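Side-chain contacts in serpin-ZX (Arabidopsis thaliana, PDB 3LE2), which inhibits serine and cysteine proteases, among them metacaspase-9 and RD21A, through cleavage of its reactive center loop and covalent trapping of the attacking enzyme, restraining programmed cell death: residues A[221-226]-A[277-282]; A[237-242]-A[266-271]; A[212-217]-A[360-365]; A[371-376]-A[380-385]. All coordinates share one frame; numbering follows the deposited sequence. Where two conformers were deposited one is given.

How the contacts relate
Contacts 1, 2 and 3 form a cluster at one end of the serpin, their centres about 9 to 10 Å apart, where sheets B and C curl together. Contact 4 lies deeper, its centre about 11 Å from that of contact 2 and about 20 Å from that of contact 3. Neighbouring antiparallel strands tie them together: 212-217 pairs with 220-226, 220-226 with 236-243, and 236-243 with 370-376. Leu225 N thus lies 2.8 Å from Met238 O, and Tyr239 N lies 2.7 Å from Val373 O. Contact 3 includes the C-terminal end of the reactive center loop, whereas the reactive bond itself lies away from all four. An acetate ion sits in contact 2.

Contact 1: A[221-226]-A[277-282]; sequences KVLGLP and FKIPKF
In the hydrophobic interior between sheets B and C of the serpin fold, Leu223 reaches from a sheet B strand to Phe277 and Ile279 on the sheet C part of strand 277-289. The two backbones stay well apart, with Leu223 CA 10.1 Å from Ile279 CA, and no hydrogen bond joins the segments: side chains alone bridge the gap. Leu223 does this through one branch above all. Its CD2 meets Ile279 CD1 at 3.7 Å, the two chains pointing at each other tip to tip, and the same methyl lies 3.9 Å from Phe277 CE1, at the rim of the ring and near its plane. Leu223 and Phe277 cross at about a right angle, and the second methyl, CD1, adds a looser approach of 4.1 Å to Phe277 CE1. Phe277 gets there because its CG stands anti to the backbone N (chi1 -175°), which swings the ring toward Leu223 although its CB sets off in a different direction. The result is a compact apolar cluster in which all three residues are buried. Phe364 of strand 361-365 completes it by touching all three. Strand 220-226 itself is paired on both flanks: Leu223 shares backbone hydrogen bonds with Phe240 of strand 236-243, while Val222 and Gly224 bond to Ser215 and Tyr213 of strand 212-217.

Contact 2: A[237-242]-A[266-271]; sequences SMYFYL and HIPRRQ. With ACT (acetate ion), chain C.
Tyr239 carries its ring beside its own backbone N (chi1 -65°), which sends the phenol outward from strand 236-243 toward Ile267 and Pro268; Tyr241, two residues on, takes a similar turn (chi1 -53°). The strand belongs to sheet B of the serpin fold, and 266-271 is the loop that follows helix 249-258 and leads into strand 271-274, so this contact lays that loop over the sheet. Pro268 crosses the Tyr239 ring at a slant, its CD 3.8 Å from Tyr239 CE1. At the far end of the ring, Ile267 CG2 comes to 3.7 Å from Tyr239 OH. The same methyl also rests over the centre of the Arg269 guanidinium, 3.9 Å above its plane. The phenol oxygen of Tyr239 has its hydrogen-bonding partner in Asn377, whose amide also binds Ser237 OG. An acetate ion, probably from the crystallisation liquor, lodges here, with its OXT at the edge of the Tyr239 ring, 3.2 Å from CE1, and its other oxygen near Ser237. His266 contributes its backbone rather than its ring, which stacks on Phe262 and donates from ND1 to the carbonyl of that residue. One ordered water closes the contact at this end. Lying in the plane of the Tyr241 ring, it accepts from Tyr241 OH at 2.8 Å and donates to His266 O at a short 2.5 Å.

Contact 3: A[212-217]-A[360-365]; sequences QYVSAY and DEIDFV
This is an apolar contact between two strands that run at right angles, Val214 on a sheet B strand and Ile362 and Phe364 on the sheet C strand by which the reactive center loop rejoins the serpin body. The N-to-C directions of strands 212-217 and 361-365 differ by 92°, and their axes come no closer than 8.4 Å, so no backbone hydrogen bond spans them and side chains fill the space between. Val214 is the hub. Its CG1 touches both partners, 3.9 Å from Phe364 CD1 and 4.0 Å from Ile362 CD1, and the valine side chain meets each of theirs at a slant. Ile362 stretches out to get there: CG1 stands roughly anti to the backbone N (chi1 -155°) and CD1 carries straight on (chi2 -176°), which puts the terminal methyl against the sheet B strand. Burial falls off along the line of contact, with Val214 and Phe364 enclosed, Ile362 partly exposed and Ala216 open to solvent. The buried end runs on into the apolar cluster of contact 1, between sheets B and C. Asp363, whose CB points away from Val214, forms a salt bridge with Arg275 and accepts from Glu276 N, while its carbonyl oxygen takes a hydrogen bond from Lys221 NZ. At the exposed margin, Ala216 CB makes the last touch, 4.2 Å from Ile362 CD1.

Contact 4: A[371-376]-A[380-385]; sequences LLVVTE and GVVLFI
Val374 and Phe384 lie side by side and point the same way, a pair in a beta hairpin of serpin sheet B, formed by strands 370-376 and 382-388. The phenyl ring turns its edge to the valine: Val374 CB lies in the ring plane, 3.9 Å from Phe384 CD2. Beyond this pair, Phe384 packs on Leu173 and Phe175 of strand 167-176. On the opposite face, Val382 stands between two residues of the partner strand. Its CG1 meets Val373 CG1 at 4.0 Å with the side chains crossing at about a right angle, while its CG2 meets Thr375 CG2 at 3.9 Å more obliquely. Helix 5-25 lies over this face, touching Val382 and Ile385. Val382 pairs with Thr375 and Phe384 with Val374, which leaves Leu383 as an extra residue: a classic beta bulge, with Leu383 and Phe384 both set against Val374. The Leu383 side chain leans along the strand so that its CD1 comes 4.1 Å from Glu376 CB. Glu376 bends at chi2 (-68°) and turns its carboxylate back to the hairpin turn: OE1 accepts from Thr379 N, and OE2 from Ile378 N and Gln235 N. The bulge shows most plainly at Val374 O, which accepts two hydrogen bonds, from Leu383 N at 2.7 Å and from Phe384 N at 3.3 Å.

Contact 1: A[221-226]-A[277-282]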
# COMPACT_ATOMS: atom_id res chain seq x y z
N LYS A 221 -6.52 11.15 -16.60
CA LYS A 221 -7.23 9.94 -16.98
C LYS A 221 -6.96 8.83 -15.98
O LYS A 221 -5.98 8.86 -15.24
CB LYS A 221 -6.82 9.50 -18.37
CG LYS A 221 -7.23 10.47 -19.45
CD LYS A 221 -6.53 10.13 -20.75
CE LYS A 221 -6.58 11.28 -21.72
NZ LYS A 221 -5.97 10.88 -23.01
N VAL A 222 -7.87 7.86 -15.94
CA VAL A 222 -7.67 6.69 -15.09
C VAL A 222 -7.81 5.39 -15.86
O VAL A 222 -8.74 5.23 -16.66
CB VAL A 222 -8.64 6.68 -13.90
CG1 VAL A 222 -8.36 5.47 -13.01
CG2 VAL A 222 -8.51 7.98 -13.12
N LEU A 223 -6.86 4.48 -15.64
CA LEU A 223 -6.90 3.15 -16.23
C LEU A 223 -7.00 2.12 -15.12
O LEU A 223 -6.30 2.21 -14.12
CB LEU A 223 -5.65 2.89 -17.07
CG LEU A 223 -5.35 1.42 -17.36
CD1 LEU A 223 -6.31 0.83 -18.37
CD2 LEU A 223 -3.91 1.27 -17.83
N GLY A 224 -7.91 1.15 -15.27
CA GLY A 224 -8.00 0.05 -14.33
C GLY A 224 -7.53 -1.23 -15.00
O GLY A 224 -7.94 -1.52 -16.12
N LEU A 225 -6.66 -1.98 -14.33
CA LEU A 225 -6.21 -3.30 -14.82
C LEU A 225 -6.49 -4.38 -13.78
O LEU A 225 -5.72 -4.54 -12.83
CB LEU A 225 -4.71 -3.32 -15.14
CG LEU A 225 -4.15 -2.48 -16.30
CD1 LEU A 225 -2.67 -2.62 -16.38
CD2 LEU A 225 -4.76 -2.88 -17.63
N PRO A 226 -7.59 -5.13 -13.95
CA PRO A 226 -7.98 -6.21 -13.03
C PRO A 226 -6.98 -7.38 -13.02
O PRO A 226 -6.42 -7.74 -14.07
CB PRO A 226 -9.31 -6.73 -13.61
CG PRO A 226 -9.66 -5.83 -14.73
CD PRO A 226 -8.44 -5.09 -15.16
N PHE A 277 -2.19 3.32 -26.79
CA PHE A 277 -2.21 2.73 -25.46
C PHE A 277 -0.83 2.23 -25.03
O PHE A 277 -0.37 1.19 -25.51
CB PHE A 277 -3.20 1.57 -25.41
CG PHE A 277 -3.37 0.98 -24.05
CD1 PHE A 277 -3.89 1.73 -23.02
CD2 PHE A 277 -3.02 -0.34 -23.80
CE1 PHE A 277 -4.05 1.19 -21.76
CE2 PHE A 277 -3.18 -0.88 -22.55
CZ PHE A 277 -3.69 -0.13 -21.53
N LYS A 278 -0.18 2.95 -24.12
CA LYS A 278 1.19 2.60 -23.73
C LYS A 278 1.40 2.60 -22.22
O LYS A 278 1.17 3.61 -21.55
CB LYS A 278 2.18 3.56 -24.39
CG LYS A 278 2.22 3.48 -25.91
CD LYS A 278 2.74 2.14 -26.39
CE LYS A 278 2.67 2.02 -27.91
NZ LYS A 278 3.37 3.15 -28.58
N ILE A 279 1.86 1.47 -21.71
CA ILE A 279 2.13 1.30 -20.28
C ILE A 279 3.59 0.91 -20.03
O ILE A 279 4.05 -0.15 -20.48
CB ILE A 279 1.20 0.22 -19.68
CG1 ILE A 279 -0.25 0.54 -19.99
CG2 ILE A 279 1.38 0.12 -18.18
CD1 ILE A 279 -0.68 1.90 -19.48
N PRO A 280 4.35 1.75 -19.30
CA PRO A 280 5.74 1.35 -19.04
C PRO A 280 5.82 0.17 -18.10
O PRO A 280 5.03 0.10 -17.14
CB PRO A 280 6.32 2.58 -18.35
CG PRO A 280 5.14 3.25 -17.70
CD PRO A 280 4.03 3.06 -18.71
N LYS A 281 6.74 -0.75 -18.36
CA LYS A 281 7.05 -1.78 -17.37
C LYS A 281 7.74 -1.09 -16.21
O LYS A 281 8.36 -0.04 -16.41
CB LYS A 281 7.99 -2.84 -17.95
CG LYS A 281 7.40 -3.66 -19.07
CD LYS A 281 8.35 -4.74 -19.56
CE LYS A 281 8.43 -5.92 -18.59
NZ LYS A 281 9.51 -6.88 -18.99
N PHE A 282 7.65 -1.66 -15.02
CA PHE A 282 8.50 -1.22 -13.90
C PHE A 282 8.55 -2.28 -12.80
O PHE A 282 7.66 -3.12 -12.69
CB PHE A 282 8.04 0.12 -13.34
CG PHE A 282 6.58 0.16 -12.98
CD1 PHE A 282 5.62 0.49 -13.93
CD2 PHE A 282 6.17 -0.13 -11.69
CE1 PHE A 282 4.26 0.53 -13.60
CE2 PHE A 282 4.80 -0.09 -11.34
CZ PHE A 282 3.86 0.25 -12.30

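Contact 2: A[237-242]-A[266-271]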
# COMPACT_ATOMS: atom_id res chain seq x y z
N SER A 237 -7.51 -4.97 -8.40
CA SER A 237 -7.16 -4.24 -9.61
C SER A 237 -6.06 -3.23 -9.31
O SER A 237 -5.84 -2.85 -8.16
CB SER A 237 -8.38 -3.52 -10.19
OG SER A 237 -9.46 -4.40 -10.35
N MET A 238 -5.38 -2.80 -10.36
CA MET A 238 -4.42 -1.71 -10.23
C MET A 238 -4.95 -0.55 -11.03
O MET A 238 -5.42 -0.71 -12.15
CB MET A 238 -3.00 -2.12 -10.71
CG MET A 238 -1.99 -0.96 -10.72
SD MET A 238 -0.32 -1.42 -11.25
CE MET A 238 0.30 -2.19 -9.75
N TYR A 239 -4.89 0.63 -10.43
CA TYR A 239 -5.37 1.82 -11.09
C TYR A 239 -4.22 2.76 -11.35
O TYR A 239 -3.32 2.92 -10.50
CB TYR A 239 -6.47 2.48 -10.25
CG TYR A 239 -7.70 1.61 -10.14
CD1 TYR A 239 -8.62 1.53 -11.18
CD2 TYR A 239 -7.92 0.84 -9.01
CE1 TYR A 239 -9.73 0.70 -11.09
CE2 TYR A 239 -9.02 0.03 -8.90
CZ TYR A 239 -9.93 -0.04 -9.94
OH TYR A 239 -11.01 -0.87 -9.80
N PHE A 240 -4.25 3.37 -12.54
CA PHE A 240 -3.24 4.33 -12.97
C PHE A 240 -3.91 5.68 -13.12
O PHE A 240 -4.90 5.80 -13.83
CB PHE A 240 -2.64 3.92 -14.31
CG PHE A 240 -1.96 2.58 -14.30
CD1 PHE A 240 -0.59 2.48 -14.41
CD2 PHE A 240 -2.71 1.41 -14.19
CE1 PHE A 240 0.04 1.26 -14.40
CE2 PHE A 240 -2.09 0.18 -14.18
CZ PHE A 240 -0.71 0.10 -14.29
N TYR A 241 -3.37 6.69 -12.43
CA TYR A 241 -3.89 8.04 -12.49
C TYR A 241 -2.88 8.91 -13.21
O TYR A 241 -1.83 9.26 -12.66
CB TYR A 241 -4.20 8.58 -11.10
CG TYR A 241 -5.09 7.66 -10.30
CD1 TYR A 241 -6.45 7.93 -10.11
CD2 TYR A 241 -4.57 6.49 -9.75
CE1 TYR A 241 -7.27 7.06 -9.38
CE2 TYR A 241 -5.37 5.62 -9.02
CZ TYR A 241 -6.71 5.90 -8.83
OH TYR A 241 -7.46 5.01 -8.11
N LEU A 242 -3.23 9.27 -14.45
CA LEU A 242 -2.32 9.91 -15.38
C LEU A 242 -2.70 11.37 -15.68
O LEU A 242 -3.66 11.63 -16.38
CB LEU A 242 -2.31 9.10 -16.67
CG LEU A 242 -1.31 9.46 -17.78
CD1 LEU A 242 0.10 9.19 -17.31
CD2 LEU A 242 -1.62 8.66 -19.04
N HIS A 266 -13.61 7.51 -9.06
CA HIS A 266 -12.77 7.47 -10.27
C HIS A 266 -12.33 6.05 -10.60
O HIS A 266 -11.13 5.76 -10.71
CB HIS A 266 -11.58 8.43 -10.11
CG HIS A 266 -12.01 9.86 -10.03
ND1 HIS A 266 -12.43 10.44 -8.85
CD2 HIS A 266 -12.15 10.81 -10.98
CE1 HIS A 266 -12.79 11.69 -9.08
NE2 HIS A 266 -12.63 11.94 -10.37
N ILE A 267 -13.33 5.18 -10.72
CA ILE A 267 -13.16 3.77 -11.06
C ILE A 267 -13.81 3.53 -12.43
O ILE A 267 -15.05 3.55 -12.56
CB ILE A 267 -13.84 2.87 -10.00
CG1 ILE A 267 -13.11 2.98 -8.67
CG2 ILE A 267 -13.85 1.39 -10.41
CD1 ILE A 267 -13.81 2.23 -7.55
N PRO A 268 -12.99 3.33 -13.47
CA PRO A 268 -13.55 3.17 -14.81
C PRO A 268 -14.21 1.81 -14.88
O PRO A 268 -13.54 0.82 -14.62
CB PRO A 268 -12.31 3.16 -15.73
CG PRO A 268 -11.12 3.38 -14.84
CD PRO A 268 -11.52 3.16 -13.43
N ARG A 269 -15.48 1.75 -15.24
CA ARG A 269 -16.19 0.48 -15.21
C ARG A 269 -16.53 -0.08 -16.58
O ARG A 269 -17.01 -1.20 -16.69
CB ARG A 269 -17.44 0.58 -14.34
CG ARG A 269 -17.10 0.65 -12.87
CD ARG A 269 -18.35 0.60 -11.98
NE ARG A 269 -17.96 0.52 -10.57
CZ ARG A 269 -17.70 1.57 -9.81
NH1 ARG A 269 -17.80 2.80 -10.31
NH2 ARG A 269 -17.36 1.40 -8.55
N ARG A 270 -16.28 0.71 -17.63
CA ARG A 270 -16.49 0.25 -19.00
C ARG A 270 -15.17 0.07 -19.76
O ARG A 270 -14.31 0.96 -19.74
CB ARG A 270 -17.36 1.23 -19.78
CG ARG A 270 -18.77 1.32 -19.29
CD ARG A 270 -19.64 2.05 -20.29
NE ARG A 270 -21.03 2.10 -19.84
CZ ARG A 270 -21.87 1.06 -19.90
NH1 ARG A 270 -21.46 -0.10 -20.40
NH2 ARG A 270 -23.11 1.19 -19.45
N GLN A 271 -15.03 -1.06 -20.43
CA GLN A 271 -13.93 -1.22 -21.37
C GLN A 271 -14.26 -0.46 -22.63
O GLN A 271 -15.30 -0.68 -23.24
CB GLN A 271 -13.71 -2.69 -21.70
CG GLN A 271 -13.17 -3.48 -20.53
CD GLN A 271 -12.99 -4.95 -20.85
OE1 GLN A 271 -13.96 -5.65 -21.12
NE2 GLN A 271 -11.76 -5.42 -20.80
C ACT C . -12.00 -1.96 -12.86
O ACT C . -11.03 -2.76 -12.78
OXT ACT C . -11.72 -0.76 -13.14
CH3 ACT C . -13.42 -2.40 -12.65
O HOH W 1 -10.21 5.52 -8.39

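Contact 3: A[212-217]-A[360-365]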
# COMPACT_ATOMS: atom_id res chain seq x y z
N GLN A 212 -9.89 -1.24 -23.12
CA GLN A 212 -9.43 -1.07 -21.74
C GLN A 212 -10.44 -0.31 -20.86
O GLN A 212 -11.22 0.49 -21.35
CB GLN A 212 -8.07 -0.36 -21.72
CG GLN A 212 -6.99 -0.95 -22.67
CD GLN A 212 -6.53 -2.34 -22.27
OE1 GLN A 212 -6.49 -2.67 -21.08
NE2 GLN A 212 -6.18 -3.16 -23.25
N TYR A 213 -10.40 -0.56 -19.55
CA TYR A 213 -11.12 0.26 -18.57
C TYR A 213 -10.44 1.62 -18.42
O TYR A 213 -9.58 1.80 -17.55
CB TYR A 213 -11.17 -0.44 -17.20
CG TYR A 213 -11.94 -1.75 -17.17
CD1 TYR A 213 -13.34 -1.75 -17.19
CD2 TYR A 213 -11.28 -2.98 -17.10
CE1 TYR A 213 -14.05 -2.94 -17.17
CE2 TYR A 213 -11.97 -4.16 -17.07
CZ TYR A 213 -13.37 -4.14 -17.11
OH TYR A 213 -14.09 -5.31 -17.08
N VAL A 214 -10.82 2.58 -19.25
CA VAL A 214 -10.28 3.93 -19.14
C VAL A 214 -11.38 4.99 -19.09
O VAL A 214 -12.32 4.95 -19.89
CB VAL A 214 -9.33 4.24 -20.31
CG1 VAL A 214 -8.69 5.61 -20.14
CG2 VAL A 214 -8.26 3.17 -20.43
N SER A 215 -11.28 5.92 -18.15
CA SER A 215 -12.14 7.10 -18.12
C SER A 215 -11.28 8.36 -18.13
O SER A 215 -10.21 8.40 -17.52
CB SER A 215 -13.04 7.12 -16.87
OG SER A 215 -13.94 6.03 -16.82
N ALA A 216 -11.76 9.39 -18.82
CA ALA A 216 -11.11 10.69 -18.81
C ALA A 216 -11.88 11.66 -17.93
O ALA A 216 -13.11 11.64 -17.87
CB ALA A 216 -10.98 11.23 -20.23
N TYR A 217 -11.13 12.52 -17.25
CA TYR A 217 -11.69 13.52 -16.38
C TYR A 217 -11.02 14.87 -16.70
O TYR A 217 -10.20 14.97 -17.62
CB TYR A 217 -11.46 13.12 -14.93
CG TYR A 217 -12.06 11.78 -14.58
CD1 TYR A 217 -13.41 11.66 -14.23
CD2 TYR A 217 -11.29 10.62 -14.59
CE1 TYR A 217 -13.96 10.44 -13.91
CE2 TYR A 217 -11.84 9.39 -14.28
CZ TYR A 217 -13.18 9.31 -13.94
OH TYR A 217 -13.74 8.08 -13.62
N ASP A 360 -16.36 5.80 -29.99
CA ASP A 360 -15.34 6.80 -29.71
C ASP A 360 -14.09 6.16 -29.14
O ASP A 360 -14.16 5.28 -28.28
CB ASP A 360 -15.86 7.87 -28.75
CG ASP A 360 -16.72 8.91 -29.45
OD1 ASP A 360 -16.91 8.79 -30.69
OD2 ASP A 360 -17.20 9.84 -28.77
N GLU A 361 -12.93 6.60 -29.62
CA GLU A 361 -11.68 6.03 -29.15
C GLU A 361 -10.90 7.01 -28.28
O GLU A 361 -11.12 8.22 -28.32
CB GLU A 361 -10.84 5.47 -30.30
CG GLU A 361 -10.62 6.41 -31.46
CD GLU A 361 -9.89 5.74 -32.61
OE1 GLU A 361 -9.74 4.50 -32.59
OE2 GLU A 361 -9.45 6.47 -33.52
N ILE A 362 -10.00 6.46 -27.47
CA ILE A 362 -9.33 7.23 -26.45
C ILE A 362 -7.87 6.80 -26.34
O ILE A 362 -7.53 5.66 -26.66
CB ILE A 362 -10.04 7.05 -25.09
CG1 ILE A 362 -9.81 8.24 -24.18
CG2 ILE A 362 -9.59 5.78 -24.39
CD1 ILE A 362 -10.42 8.04 -22.83
N ASP A 363 -7.01 7.72 -25.93
CA ASP A 363 -5.61 7.40 -25.69
C ASP A 363 -5.31 7.33 -24.20
O ASP A 363 -5.85 8.10 -23.40
CB ASP A 363 -4.66 8.42 -26.35
CG ASP A 363 -4.69 8.36 -27.87
OD1 ASP A 363 -5.07 7.32 -28.43
OD2 ASP A 363 -4.33 9.38 -28.50
N PHE A 364 -4.45 6.39 -23.84
CA PHE A 364 -3.88 6.37 -22.52
C PHE A 364 -2.40 6.03 -22.71
O PHE A 364 -2.03 4.86 -22.85
CB PHE A 364 -4.59 5.34 -21.64
CG PHE A 364 -4.21 5.43 -20.18
CD1 PHE A 364 -4.97 6.18 -19.30
CD2 PHE A 364 -3.09 4.78 -19.71
CE1 PHE A 364 -4.62 6.28 -17.96
CE2 PHE A 364 -2.72 4.86 -18.37
CZ PHE A 364 -3.50 5.62 -17.50
N VAL A 365 -1.57 7.06 -22.76
CA VAL A 365 -0.14 6.87 -23.00
C VAL A 365 0.66 7.35 -21.80
O VAL A 365 0.82 8.55 -21.59
CB VAL A 365 0.31 7.59 -24.29
CG1 VAL A 365 1.84 7.48 -24.47
CG2 VAL A 365 -0.43 7.02 -25.49

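Contact 4: A[371-376]-A[380-385]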
# COMPACT_ATOMS: atom_id res chain seq x y z
N LEU A 371 0.18 8.25 -10.79
CA LEU A 371 -0.05 7.61 -9.51
C LEU A 371 -0.52 6.19 -9.72
O LEU A 371 -1.01 5.85 -10.79
CB LEU A 371 -1.11 8.34 -8.69
CG LEU A 371 -0.67 9.65 -8.04
CD1 LEU A 371 -1.86 10.30 -7.36
CD2 LEU A 371 0.47 9.39 -7.05
N LEU A 372 -0.34 5.38 -8.69
CA LEU A 372 -0.73 3.97 -8.69
C LEU A 372 -1.54 3.68 -7.45
O LEU A 372 -1.21 4.14 -6.36
CB LEU A 372 0.50 3.07 -8.65
CG LEU A 372 1.40 2.94 -9.87
CD1 LEU A 372 2.52 1.95 -9.55
CD2 LEU A 372 0.58 2.47 -11.06
N VAL A 373 -2.59 2.88 -7.62
CA VAL A 373 -3.38 2.40 -6.48
C VAL A 373 -3.80 0.94 -6.72
O VAL A 373 -4.30 0.59 -7.78
CB VAL A 373 -4.63 3.29 -6.23
CG1 VAL A 373 -5.49 2.71 -5.11
CG2 VAL A 373 -4.21 4.72 -5.89
N VAL A 374 -3.57 0.08 -5.73
CA VAL A 374 -4.01 -1.30 -5.82
C VAL A 374 -5.08 -1.50 -4.76
O VAL A 374 -4.84 -1.26 -3.59
CB VAL A 374 -2.87 -2.33 -5.60
CG1 VAL A 374 -3.44 -3.75 -5.47
CG2 VAL A 374 -1.85 -2.27 -6.75
N THR A 375 -6.26 -1.93 -5.19
CA THR A 375 -7.37 -2.06 -4.27
C THR A 375 -8.06 -3.39 -4.43
O THR A 375 -8.02 -4.02 -5.49
CB THR A 375 -8.46 -1.03 -4.55
OG1 THR A 375 -9.09 -1.36 -5.79
CG2 THR A 375 -7.88 0.36 -4.66
N GLU A 376 -8.71 -3.79 -3.35
CA GLU A 376 -9.57 -4.93 -3.39
C GLU A 376 -10.97 -4.33 -3.56
O GLU A 376 -11.44 -3.55 -2.73
CB GLU A 376 -9.40 -5.76 -2.11
CG GLU A 376 -9.99 -7.16 -2.19
CD GLU A 376 -11.52 -7.13 -2.26
OE1 GLU A 376 -12.12 -6.62 -1.29
OE2 GLU A 376 -12.10 -7.60 -3.27
N GLY A 380 -13.39 -2.40 -1.05
CA GLY A 380 -12.82 -1.08 -1.29
C GLY A 380 -11.52 -0.80 -0.53
O GLY A 380 -11.00 0.30 -0.59
N VAL A 381 -10.99 -1.79 0.18
CA VAL A 381 -9.73 -1.61 0.90
C VAL A 381 -8.54 -1.41 -0.07
O VAL A 381 -8.43 -2.10 -1.09
CB VAL A 381 -9.47 -2.80 1.87
CG1 VAL A 381 -8.00 -2.85 2.35
CG2 VAL A 381 -10.43 -2.75 3.06
N VAL A 382 -7.66 -0.47 0.25
CA VAL A 382 -6.49 -0.18 -0.59
C VAL A 382 -5.23 -0.91 -0.10
O VAL A 382 -4.79 -0.66 1.02
CB VAL A 382 -6.22 1.35 -0.62
CG1 VAL A 382 -4.90 1.68 -1.34
CG2 VAL A 382 -7.43 2.08 -1.23
N LEU A 383 -4.66 -1.80 -0.92
CA LEU A 383 -3.41 -2.49 -0.56
C LEU A 383 -2.17 -1.63 -0.74
O LEU A 383 -1.26 -1.69 0.08
CB LEU A 383 -3.21 -3.77 -1.37
CG LEU A 383 -4.05 -4.97 -0.96
CD1 LEU A 383 -5.51 -4.72 -1.37
CD2 LEU A 383 -3.50 -6.22 -1.61
N PHE A 384 -2.11 -0.88 -1.83
CA PHE A 384 -0.91 -0.12 -2.17
C PHE A 384 -1.27 1.22 -2.77
O PHE A 384 -2.23 1.31 -3.54
CB PHE A 384 -0.05 -0.86 -3.23
CG PHE A 384 0.56 -2.15 -2.75
CD1 PHE A 384 1.59 -2.14 -1.82
CD2 PHE A 384 0.13 -3.37 -3.27
CE1 PHE A 384 2.17 -3.33 -1.40
CE2 PHE A 384 0.70 -4.56 -2.84
CZ PHE A 384 1.72 -4.54 -1.90
N ILE A 385 -0.49 2.24 -2.43
CA ILE A 385 -0.47 3.50 -3.14
C ILE A 385 0.98 3.78 -3.55
O ILE A 385 1.90 3.49 -2.79
CB ILE A 385 -0.97 4.67 -2.27
CG1 ILE A 385 -2.38 4.38 -1.74
CG2 ILE A 385 -0.94 6.01 -3.04
CD1 ILE A 385 -2.89 5.42 -0.76